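Local coordinates for protein A52 (Vaccinia virus, PDB 2VVW) that acts as a Bcl-2-like immunomodulator of the virus, engaging host TRAF6 to activate p38 and host IRAK2 to inhibit NF-kappa-B signalling, at residues 7-12 against 22-27; 42-47 against 147-152; 78-83 against 104-109; 83-88 against 129-134. One frame throughout, in Å; residues are numbered along the deposited sequence.

Interaction 1 of 4, residues 7-12 against 22-27; sequences PDYLEY and FTILEE
An Asx turn at Asp8 overlapping a type I beta turn (Tyr9 to Tyr12) shapes the N-terminal loop of this Bcl-2-like fold where it packs on helix 21-35. Asp8, its CG anti to the backbone N (chi1 -174°), sets OD2 to accept from Leu10 N at 3.1 Å, the donor standing above the carboxylate plane. The central bond runs from Tyr9 N to Glu27 OE1, 2.9 Å long and fairly straight (161°), and uses the syn lone pair of that oxygen. Water 1 ties the other arm down, donating to both Glu27 OE2 and Pro7 O, so the carboxylate is held at each oxygen. Asp8 OD1 lies only 3.5 Å from Glu27 OE1, two acceptors whose repulsion is probably offset by Lys123 of the second subunit, which forms salt bridges with both carboxylates; the site thus belongs to the dimer contact too. Asp8 OD1 also bonds to Tyr31 OH. The Tyr9 ring, its hydroxyl bonded to Asp19, has Ile24 CG1 over one face, Pro7 O over the other, offset toward the rim, and Thr23 CG2 at its edge. Ile24 CG1 stands 3.7 Å from the Tyr9 centroid, 3° off the ring normal, a CH-pi contact.

Interaction 2 of 4, residues 42-47 against 147-152; sequences GRLFNE and NRLVYV
The short helical segments 43-47 and 147-152 cross at 117°, their axes 10.4 Å apart at closest approach, with Arg43 nearest Leu149 and Glu47 nearest Arg148 along the backbone. Gly42 occupies the N-cap position of the first helix. Between the two, Leu149 is the main apolar insert: its CD2 lies 3.7 Å from Glu47 CG and also rests against Arg43 CB and the carbonyl oxygen Arg43 O, while Leu149 and Glu47 lie alongside and point opposite ways. Leu149 CD1 meets Leu44 CD1 more loosely, at 4.3 Å. This is helix-to-helix packing within a Bcl-2-like fold, fastening the C-terminal helix 135-153 to helix 43-49, and Leu15 of the N-terminal loop adds to the cover on Leu149. Glu47 bends at chi2 (-58°), which turns its carboxylate across the flank of Arg148, so that OE1 lies 3.5 Å from Arg148 CB. The charges do not touch: Glu47 OE1 and Arg148 NE are 5.1 Å apart, and the two planar groups are turned by 79°. Water 2 bridges them instead, donating to Glu47 O and Glu47 OE1 and accepting, in the plane of the extended arginine's guanidinium, from Arg148 NH1 at 3.0 Å. Glu47 OE2 makes a salt bridge with Lys50 and meets the poorly ordered Val152 tip to tip. Val152 CG1 touches Arg43 CD at 3.6 Å.

Interaction 3 of 4, residues 78-83 against 104-109; sequences DNFIDY and GLCACV
Leu105 O is among the best-held polar atoms here, and a single bond grips it: Val109 N donates at 2.9 Å, the ordinary i to i+4 bond of helix 96-115. No hydrogen bond passes between the two segments; van der Waals, CH-pi and sulfur-aromatic contacts carry the interaction. It belongs to the buried interior of the Bcl-2-like helical bundle, where segments 78-83 and 104-109, on helices 76-90 and 96-115, run nearly antiparallel (165°), the axes of these short segments 12.5 Å apart at closest approach. That wide spacing is filled by aromatic rings. Phe80, its CG anti to the backbone N (chi1 175°), reaches straight across and enters between Val109 and Cys106. Val109 CG1 covers one face of the ring, offset toward the rim and 4.3 Å from the Phe80 centroid, which makes a CH-pi contact, while Val109 CG2 closes on Phe80 CE1 at 3.7 Å. One turn further along helix 76-90, Tyr83 adopts the same anti setting (chi1 176°) and offers its edge to Leu105, whose CD2 touches Tyr83 CE2 at 3.7 Å. The same methyl group approaches the Phe80 ring obliquely, 4.2 Å from Phe80 CE1, so one leucine branch serves both rings. Helices 51-59 and 62-68 cover Tyr83 and Leu105 through Phe59 and Leu65; Ala128 of helix 123-132 touches Phe80. The sulfur-aromatic contact is made at the far tip of the ring, where Cys106 SG, in the ring plane, lies 3.7 Å from Phe80 CZ.

Interaction 4 of 4, residues 83-88 against 129-134; sequences YIKVQK and IKLFIN
Lys88 N lies at the edge of the Phe132 ring near CE1, and Ile133 CG1 at the edge on the other side, by CD2; Ile84 CG2 comes in obliquely, 3.9 Å from Phe132 CD1. A second ring, that of Tyr83, carries Gln87 OE1 2.9 Å above one face, offset toward the rim, the glutamine bending at chi2 (-42°). Phe132 is brought in by its first torsion, CG anti to the backbone N (chi1 -161°), and lies alongside Lys88, the two pointing opposite ways, so that Phe132 CE1 comes 3.9 Å from Lys88 CB. Lys88, modelled in two conformers, bends at chi4 in the one described, lays CD and CE along Leu131 O, and is joined to that oxygen by water 3 through a weak bond from NZ. On the more exposed flank, the extended Lys85 meets Leu131 CD1 with its CE at 3.8 Å. Ile129 O takes two donors, Phe132 N and Ile133 N, as helix 123-132 closes; Asn134 then caps helix 135-153 by accepting from Met137 N. Phe132, the last residue of helix 123-132, thus packs against helix 76-90, with Ile91 and Leu94 also on it, joining two helices of the Bcl-2-like bundle.

How the interactions relate
The four contacts divide into two touching pairs lying on opposite sides of the chain's centre. Interactions 1 and 2, with centres 13 Å apart, meet where the N-terminal loop runs beside the start of helix 43-49, Leu10 O and Gly42 N being 2.8 Å apart. Interactions 3 and 4, 9 Å apart, share Tyr83 and helix 76-90, and their segments alternate along the chain. Phe22, packed on Ile129 and Lys130, links segment 22-27 to helix 123-132. Interaction 2 spans most of the sequence, joining helix 43-49 to the C-terminal helix around the segments of interactions 3 and 4. Together they bind early, middle and late helices into one Bcl-2-like bundle.

Interaction 1 of 4, residues 7-12 against 22-27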
# COMPACT_ATOMS: atom_id res chain seq x y z
N PRO A 7 2.98 -6.48 11.83
CA PRO A 7 2.63 -7.55 10.89
C PRO A 7 1.92 -7.02 9.64
O PRO A 7 1.45 -5.87 9.61
CB PRO A 7 1.66 -8.43 11.70
CG PRO A 7 1.04 -7.49 12.67
CD PRO A 7 2.14 -6.53 13.04
N ASP A 8 1.83 -7.86 8.62
CA ASP A 8 0.99 -7.54 7.48
C ASP A 8 -0.42 -8.01 7.80
O ASP A 8 -0.57 -9.07 8.41
CB ASP A 8 1.49 -8.25 6.24
CG ASP A 8 0.74 -7.83 5.02
OD1 ASP A 8 1.07 -6.74 4.48
OD2 ASP A 8 -0.20 -8.55 4.62
N TYR A 9 -1.44 -7.25 7.41
CA TYR A 9 -2.82 -7.55 7.81
C TYR A 9 -3.66 -8.32 6.78
O TYR A 9 -4.74 -8.78 7.11
CB TYR A 9 -3.53 -6.28 8.33
CG TYR A 9 -2.87 -5.80 9.61
CD1 TYR A 9 -2.94 -6.57 10.78
CD2 TYR A 9 -2.16 -4.61 9.66
CE1 TYR A 9 -2.32 -6.16 11.96
CE2 TYR A 9 -1.53 -4.18 10.84
CZ TYR A 9 -1.62 -4.96 11.99
OH TYR A 9 -0.99 -4.57 13.16
N LEU A 10 -3.15 -8.52 5.58
CA LEU A 10 -3.95 -9.16 4.52
C LEU A 10 -4.50 -10.52 4.94
O LEU A 10 -5.69 -10.78 4.78
CB LEU A 10 -3.12 -9.31 3.26
CG LEU A 10 -3.84 -9.86 2.02
CD1 LEU A 10 -5.15 -9.13 1.73
CD2 LEU A 10 -2.89 -9.77 0.84
N GLU A 11 -3.63 -11.36 5.49
CA GLU A 11 -4.02 -12.72 5.91
C GLU A 11 -4.00 -12.91 7.44
O GLU A 11 -4.01 -14.02 7.94
CB GLU A 11 -3.12 -13.73 5.22
CG GLU A 11 -3.24 -13.70 3.71
CD GLU A 11 -2.24 -14.60 2.99
OE1 GLU A 11 -1.22 -14.98 3.60
OE2 GLU A 11 -2.46 -14.90 1.81
N TYR A 12 -4.02 -11.80 8.18
CA TYR A 12 -3.90 -11.82 9.62
C TYR A 12 -5.24 -12.22 10.23
O TYR A 12 -6.29 -11.73 9.81
CB TYR A 12 -3.48 -10.43 10.07
CG TYR A 12 -2.97 -10.24 11.48
CD1 TYR A 12 -1.65 -10.55 11.82
CD2 TYR A 12 -3.77 -9.68 12.45
CE1 TYR A 12 -1.16 -10.32 13.11
CE2 TYR A 12 -3.29 -9.44 13.76
CZ TYR A 12 -1.99 -9.76 14.07
OH TYR A 12 -1.53 -9.52 15.33
N PHE A 22 -5.85 2.24 12.99
CA PHE A 22 -5.67 3.03 11.77
C PHE A 22 -4.76 2.34 10.73
O PHE A 22 -5.05 2.36 9.54
CB PHE A 22 -5.16 4.45 12.05
CG PHE A 22 -5.28 5.36 10.85
CD1 PHE A 22 -6.52 5.89 10.49
CD2 PHE A 22 -4.18 5.63 10.04
CE1 PHE A 22 -6.64 6.70 9.37
CE2 PHE A 22 -4.30 6.45 8.91
CZ PHE A 22 -5.52 6.97 8.57
N THR A 23 -3.69 1.69 11.20
CA THR A 23 -2.83 0.92 10.30
C THR A 23 -3.58 -0.22 9.63
O THR A 23 -3.39 -0.49 8.45
CB THR A 23 -1.64 0.35 11.02
OG1 THR A 23 -0.96 1.40 11.70
CG2 THR A 23 -0.68 -0.33 10.03
N ILE A 24 -4.42 -0.89 10.40
CA ILE A 24 -5.24 -1.97 9.88
C ILE A 24 -6.13 -1.46 8.75
O ILE A 24 -6.23 -2.09 7.68
CB ILE A 24 -6.11 -2.63 11.00
CG1 ILE A 24 -5.21 -3.46 11.95
CG2 ILE A 24 -7.17 -3.50 10.42
CD1 ILE A 24 -5.92 -3.88 13.25
N LEU A 25 -6.78 -0.32 8.99
CA LEU A 25 -7.64 0.26 7.98
C LEU A 25 -6.86 0.77 6.76
O LEU A 25 -7.32 0.62 5.63
CB LEU A 25 -8.53 1.37 8.57
CG LEU A 25 -9.57 0.94 9.63
CD1 LEU A 25 -10.22 2.15 10.25
CD2 LEU A 25 -10.60 0.03 9.03
N GLU A 26 -5.68 1.34 6.97
CA GLU A 26 -4.80 1.75 5.85
C GLU A 26 -4.54 0.57 4.94
O GLU A 26 -4.70 0.68 3.74
CB GLU A 26 -3.46 2.31 6.32
CG GLU A 26 -3.46 3.70 6.91
CD GLU A 26 -2.05 4.19 7.30
OE1 GLU A 26 -1.66 5.29 6.84
OE2 GLU A 26 -1.34 3.48 8.05
N GLU A 27 -4.13 -0.55 5.53
CA GLU A 27 -3.80 -1.74 4.75
C GLU A 27 -5.03 -2.35 4.11
O GLU A 27 -4.96 -2.86 2.99
CB GLU A 27 -3.05 -2.77 5.61
CG GLU A 27 -1.65 -2.31 5.98
CD GLU A 27 -0.67 -3.41 6.33
OE1 GLU A 27 -1.02 -4.62 6.26
OE2 GLU A 27 0.47 -3.04 6.70
O HOH W 1 1.48 -3.28 9.12

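Interaction 2 of 4, residues 42-47 against 147-152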
# COMPACT_ATOMS: atom_id res chain seq x y z
N GLY A 42 -7.55 -12.74 5.65
CA GLY A 42 -7.61 -13.36 6.97
C GLY A 42 -8.94 -13.07 7.64
O GLY A 42 -9.83 -12.44 7.05
N ARG A 43 -9.08 -13.54 8.87
CA ARG A 43 -10.30 -13.33 9.63
C ARG A 43 -10.52 -11.85 9.95
O ARG A 43 -11.65 -11.38 10.02
CB ARG A 43 -10.28 -14.14 10.92
CG ARG A 43 -10.40 -15.63 10.67
CD ARG A 43 -10.88 -16.39 11.88
NE ARG A 43 -9.79 -17.06 12.58
CZ ARG A 43 -9.18 -18.17 12.16
NH1 ARG A 43 -9.53 -18.74 11.01
NH2 ARG A 43 -8.20 -18.69 12.89
N LEU A 44 -9.43 -11.12 10.14
CA LEU A 44 -9.56 -9.70 10.49
C LEU A 44 -10.22 -8.89 9.36
O LEU A 44 -11.23 -8.24 9.58
CB LEU A 44 -8.20 -9.11 10.85
CG LEU A 44 -8.18 -7.60 11.08
CD1 LEU A 44 -9.17 -7.21 12.17
CD2 LEU A 44 -6.75 -7.14 11.41
N PHE A 45 -9.63 -8.91 8.18
CA PHE A 45 -10.22 -8.27 7.00
C PHE A 45 -11.61 -8.84 6.67
O PHE A 45 -12.49 -8.09 6.28
CB PHE A 45 -9.32 -8.43 5.75
CG PHE A 45 -8.14 -7.46 5.70
CD1 PHE A 45 -7.78 -6.69 6.79
CD2 PHE A 45 -7.39 -7.35 4.54
CE1 PHE A 45 -6.70 -5.83 6.71
CE2 PHE A 45 -6.32 -6.48 4.45
CZ PHE A 45 -5.97 -5.74 5.54
N ASN A 46 -11.80 -10.14 6.84
CA ASN A 46 -13.12 -10.72 6.60
C ASN A 46 -14.22 -10.14 7.53
O ASN A 46 -15.38 -10.01 7.12
CB ASN A 46 -13.09 -12.26 6.64
CG ASN A 46 -12.61 -12.88 5.33
OD1 ASN A 46 -12.71 -12.29 4.25
ND2 ASN A 46 -12.08 -14.10 5.42
N GLU A 47 -13.86 -9.77 8.75
CA GLU A 47 -14.81 -9.08 9.64
C GLU A 47 -15.08 -7.65 9.18
O GLU A 47 -16.23 -7.19 9.20
CB GLU A 47 -14.31 -9.05 11.10
CG GLU A 47 -14.39 -10.39 11.79
CD GLU A 47 -15.80 -10.96 11.81
OE1 GLU A 47 -16.74 -10.21 12.13
OE2 GLU A 47 -15.96 -12.17 11.52
N ASN A 147 -14.28 -8.67 19.79
CA ASN A 147 -15.42 -9.49 20.23
C ASN A 147 -15.90 -10.43 19.14
O ASN A 147 -16.16 -11.60 19.40
CB ASN A 147 -16.61 -8.61 20.66
CG ASN A 147 -16.39 -7.93 21.98
OD1 ASN A 147 -15.68 -8.43 22.85
ND2 ASN A 147 -16.99 -6.75 22.14
N ARG A 148 -16.06 -9.89 17.94
CA ARG A 148 -16.58 -10.67 16.82
C ARG A 148 -15.64 -11.80 16.42
O ARG A 148 -16.09 -12.88 16.03
CB ARG A 148 -16.88 -9.77 15.63
CG ARG A 148 -18.10 -8.89 15.86
CD ARG A 148 -18.42 -8.00 14.67
NE ARG A 148 -19.54 -7.09 14.97
CZ ARG A 148 -20.07 -6.21 14.12
NH1 ARG A 148 -19.62 -6.09 12.88
NH2 ARG A 148 -21.07 -5.44 14.52
N LEU A 149 -14.34 -11.54 16.54
CA LEU A 149 -13.32 -12.56 16.24
C LEU A 149 -13.35 -13.71 17.27
O LEU A 149 -13.21 -14.88 16.90
CB LEU A 149 -11.93 -11.93 16.16
CG LEU A 149 -11.76 -11.08 14.90
CD1 LEU A 149 -10.55 -10.16 14.99
CD2 LEU A 149 -11.67 -11.97 13.66
N VAL A 150 -13.55 -13.37 18.54
CA VAL A 150 -13.72 -14.38 19.59
C VAL A 150 -14.89 -15.32 19.27
O VAL A 150 -14.75 -16.54 19.37
CB VAL A 150 -13.92 -13.73 20.99
CG1 VAL A 150 -14.46 -14.74 22.00
CG2 VAL A 150 -12.61 -13.13 21.49
N TYR A 151 -16.02 -14.76 18.86
CA TYR A 151 -17.18 -15.55 18.45
C TYR A 151 -16.86 -16.47 17.27
O TYR A 151 -17.33 -17.61 17.22
CB TYR A 151 -18.37 -14.65 18.10
N VAL A 152 -16.04 -15.99 16.34
CA VAL A 152 -15.61 -16.80 15.19
C VAL A 152 -14.71 -17.98 15.63
O VAL A 152 -14.82 -19.08 15.08
CB VAL A 152 -14.89 -15.93 14.12
CG1 VAL A 152 -14.32 -16.79 13.00
CG2 VAL A 152 -15.86 -14.89 13.57
O HOH W 2 -17.56 -7.70 11.49

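Interaction 3 of 4, residues 78-83 against 104-109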
# COMPACT_ATOMS: atom_id res chain seq x y z
N ASP A 78 -13.27 14.30 -4.67
CA ASP A 78 -13.72 15.49 -3.94
C ASP A 78 -15.22 15.46 -3.60
O ASP A 78 -15.63 15.92 -2.53
CB ASP A 78 -13.40 16.74 -4.75
CG ASP A 78 -11.92 17.04 -4.79
OD1 ASP A 78 -11.20 16.70 -3.81
OD2 ASP A 78 -11.47 17.60 -5.80
N ASN A 79 -16.03 14.96 -4.54
CA ASN A 79 -17.47 14.72 -4.29
C ASN A 79 -17.71 13.72 -3.14
O ASN A 79 -18.61 13.89 -2.32
CB ASN A 79 -18.16 14.20 -5.57
CG ASN A 79 -18.21 15.23 -6.68
OD1 ASN A 79 -17.92 16.41 -6.47
ND2 ASN A 79 -18.59 14.78 -7.88
N PHE A 80 -16.90 12.67 -3.10
CA PHE A 80 -16.95 11.71 -2.00
C PHE A 80 -16.65 12.37 -0.65
O PHE A 80 -17.36 12.16 0.32
CB PHE A 80 -15.98 10.58 -2.25
CG PHE A 80 -15.88 9.60 -1.11
CD1 PHE A 80 -16.97 8.82 -0.76
CD2 PHE A 80 -14.70 9.45 -0.40
CE1 PHE A 80 -16.87 7.90 0.28
CE2 PHE A 80 -14.61 8.54 0.64
CZ PHE A 80 -15.69 7.77 0.97
N ILE A 81 -15.59 13.17 -0.60
CA ILE A 81 -15.21 13.85 0.65
C ILE A 81 -16.33 14.83 1.07
O ILE A 81 -16.68 14.92 2.27
CB ILE A 81 -13.84 14.56 0.50
CG1 ILE A 81 -12.69 13.54 0.33
CG2 ILE A 81 -13.53 15.49 1.69
CD1 ILE A 81 -12.46 12.61 1.56
N ASP A 82 -16.88 15.57 0.10
CA ASP A 82 -17.98 16.51 0.38
C ASP A 82 -19.14 15.74 1.04
O ASP A 82 -19.69 16.17 2.04
CB ASP A 82 -18.40 17.24 -0.90
CG ASP A 82 -19.59 18.17 -0.69
OD1 ASP A 82 -20.72 17.67 -0.69
OD2 ASP A 82 -19.40 19.41 -0.56
N TYR A 83 -19.44 14.57 0.47
CA TYR A 83 -20.51 13.69 0.98
C TYR A 83 -20.31 13.19 2.41
O TYR A 83 -21.25 13.16 3.22
CB TYR A 83 -20.67 12.49 0.01
CG TYR A 83 -21.66 11.46 0.46
CD1 TYR A 83 -23.02 11.63 0.23
CD2 TYR A 83 -21.24 10.28 1.10
CE1 TYR A 83 -23.96 10.68 0.66
CE2 TYR A 83 -22.17 9.33 1.53
CZ TYR A 83 -23.52 9.53 1.30
OH TYR A 83 -24.45 8.59 1.72
N GLY A 104 -17.49 0.76 5.87
CA GLY A 104 -18.07 -0.05 4.79
C GLY A 104 -18.35 0.74 3.53
O GLY A 104 -18.25 0.21 2.43
N LEU A 105 -18.72 2.01 3.69
CA LEU A 105 -19.01 2.91 2.57
C LEU A 105 -17.73 3.19 1.79
O LEU A 105 -17.72 3.11 0.57
CB LEU A 105 -19.61 4.22 3.10
CG LEU A 105 -19.89 5.34 2.09
CD1 LEU A 105 -21.13 5.03 1.28
CD2 LEU A 105 -20.01 6.68 2.82
N CYS A 106 -16.67 3.54 2.51
CA CYS A 106 -15.34 3.73 1.90
C CYS A 106 -14.95 2.52 1.07
O CYS A 106 -14.47 2.66 -0.06
CB CYS A 106 -14.30 3.96 3.00
SG CYS A 106 -14.49 5.56 3.74
N ALA A 107 -15.16 1.34 1.64
CA ALA A 107 -14.84 0.07 1.00
C ALA A 107 -15.59 -0.14 -0.30
O ALA A 107 -15.02 -0.61 -1.31
CB ALA A 107 -15.15 -1.07 1.94
N CYS A 108 -16.89 0.13 -0.26
CA CYS A 108 -17.72 -0.02 -1.46
C CYS A 108 -17.33 1.02 -2.52
O CYS A 108 -17.38 0.74 -3.70
CB CYS A 108 -19.20 0.08 -1.10
SG CYS A 108 -19.81 -1.34 -0.12
N VAL A 109 -16.94 2.22 -2.09
CA VAL A 109 -16.49 3.26 -3.01
C VAL A 109 -15.13 2.90 -3.63
O VAL A 109 -14.94 3.04 -4.84
CB VAL A 109 -16.42 4.65 -2.29
CG1 VAL A 109 -15.71 5.69 -3.15
CG2 VAL A 109 -17.84 5.11 -1.92

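Interaction 4 of 4, residues 83-88 against 129-134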
# COMPACT_ATOMS: atom_id res chain seq x y z
N TYR A 83 -19.44 14.57 0.47
CA TYR A 83 -20.51 13.69 0.98
C TYR A 83 -20.31 13.19 2.41
O TYR A 83 -21.25 13.16 3.22
CB TYR A 83 -20.67 12.49 0.01
CG TYR A 83 -21.66 11.46 0.46
CD1 TYR A 83 -23.02 11.63 0.23
CD2 TYR A 83 -21.24 10.28 1.10
CE1 TYR A 83 -23.96 10.68 0.66
CE2 TYR A 83 -22.17 9.33 1.53
CZ TYR A 83 -23.52 9.53 1.30
OH TYR A 83 -24.45 8.59 1.72
N ILE A 84 -19.08 12.81 2.72
CA ILE A 84 -18.68 12.42 4.07
C ILE A 84 -18.93 13.58 5.04
O ILE A 84 -19.43 13.38 6.14
CB ILE A 84 -17.18 11.99 4.11
CG1 ILE A 84 -16.97 10.68 3.34
CG2 ILE A 84 -16.68 11.88 5.55
CD1 ILE A 84 -17.96 9.56 3.66
N LYS A 85 -18.57 14.79 4.65
CA LYS A 85 -18.86 15.98 5.46
C LYS A 85 -20.36 16.22 5.66
O LYS A 85 -20.81 16.58 6.76
CB LYS A 85 -18.17 17.22 4.87
CG LYS A 85 -16.63 17.22 5.07
CD LYS A 85 -15.92 18.24 4.18
CE LYS A 85 -14.43 18.41 4.57
NZ LYS A 85 -13.74 19.44 3.71
N VAL A 86 -21.14 16.02 4.60
CA VAL A 86 -22.60 16.05 4.70
C VAL A 86 -23.11 15.08 5.78
O VAL A 86 -23.85 15.49 6.69
CB VAL A 86 -23.27 15.74 3.33
CG1 VAL A 86 -24.79 15.52 3.48
CG2 VAL A 86 -22.98 16.87 2.34
N GLN A 87 -22.71 13.82 5.69
CA GLN A 87 -23.21 12.80 6.63
C GLN A 87 -22.85 13.16 8.05
O GLN A 87 -23.69 13.08 8.95
CB GLN A 87 -22.65 11.40 6.32
CG GLN A 87 -22.91 10.87 4.95
CD GLN A 87 -24.30 11.12 4.46
OE1 GLN A 87 -24.49 11.72 3.40
NE2 GLN A 87 -25.28 10.66 5.21
N LYS A 88 -21.62 13.60 8.26
CA LYS A 88 -21.20 14.00 9.59
C LYS A 88 -22.04 15.17 10.11
O LYS A 88 -22.41 15.22 11.29
CB LYS A 88 -19.70 14.31 9.62
CG LYS A 88 -19.09 14.16 11.00
CD LYS A 88 -17.62 14.55 11.02
CE LYS A 88 -17.09 14.66 12.46
NZ LYS A 88 -17.28 16.03 13.03
N ILE A 129 -11.74 8.76 6.63
CA ILE A 129 -11.69 8.14 7.98
C ILE A 129 -11.19 9.12 9.00
O ILE A 129 -11.76 9.25 10.08
CB ILE A 129 -10.76 6.86 8.01
CG1 ILE A 129 -11.36 5.72 7.19
CG2 ILE A 129 -10.49 6.40 9.44
CD1 ILE A 129 -12.70 5.25 7.62
N LYS A 130 -10.13 9.85 8.66
CA LYS A 130 -9.59 10.87 9.56
C LYS A 130 -10.58 12.01 9.86
O LYS A 130 -10.57 12.57 10.96
CB LYS A 130 -8.29 11.45 9.00
CG LYS A 130 -7.06 10.53 9.12
CD LYS A 130 -5.94 11.00 8.18
CE LYS A 130 -4.56 10.43 8.55
NZ LYS A 130 -3.54 10.57 7.44
N LEU A 131 -11.43 12.37 8.88
CA LEU A 131 -12.45 13.42 9.09
C LEU A 131 -13.59 12.94 9.99
O LEU A 131 -14.19 13.72 10.73
CB LEU A 131 -13.10 13.85 7.76
CG LEU A 131 -12.40 14.85 6.84
CD1 LEU A 131 -13.20 14.94 5.54
CD2 LEU A 131 -12.26 16.22 7.50
N PHE A 132 -13.90 11.65 9.89
CA PHE A 132 -15.14 11.11 10.42
C PHE A 132 -14.97 10.32 11.73
O PHE A 132 -15.84 10.37 12.61
CB PHE A 132 -15.77 10.22 9.34
CG PHE A 132 -17.23 9.94 9.54
CD1 PHE A 132 -18.19 10.76 8.96
CD2 PHE A 132 -17.66 8.84 10.27
CE1 PHE A 132 -19.56 10.48 9.13
CE2 PHE A 132 -19.01 8.55 10.43
CZ PHE A 132 -19.96 9.38 9.87
N ILE A 133 -13.85 9.59 11.85
CA ILE A 133 -13.61 8.65 12.95
C ILE A 133 -12.41 9.08 13.79
O ILE A 133 -11.27 9.00 13.35
CB ILE A 133 -13.36 7.22 12.41
CG1 ILE A 133 -14.37 6.89 11.32
CG2 ILE A 133 -13.45 6.20 13.54
CD1 ILE A 133 -14.32 5.45 10.84
N ASN A 134 -12.67 9.56 15.00
CA ASN A 134 -11.59 9.94 15.91
C ASN A 134 -11.03 8.72 16.63
O ASN A 134 -11.54 7.62 16.48
CB ASN A 134 -12.06 11.03 16.91
CG ASN A 134 -13.15 10.55 17.88
OD1 ASN A 134 -13.30 9.35 18.14
ND2 ASN A 134 -13.89 11.50 18.45
O HOH W 3 -15.09 16.46 10.62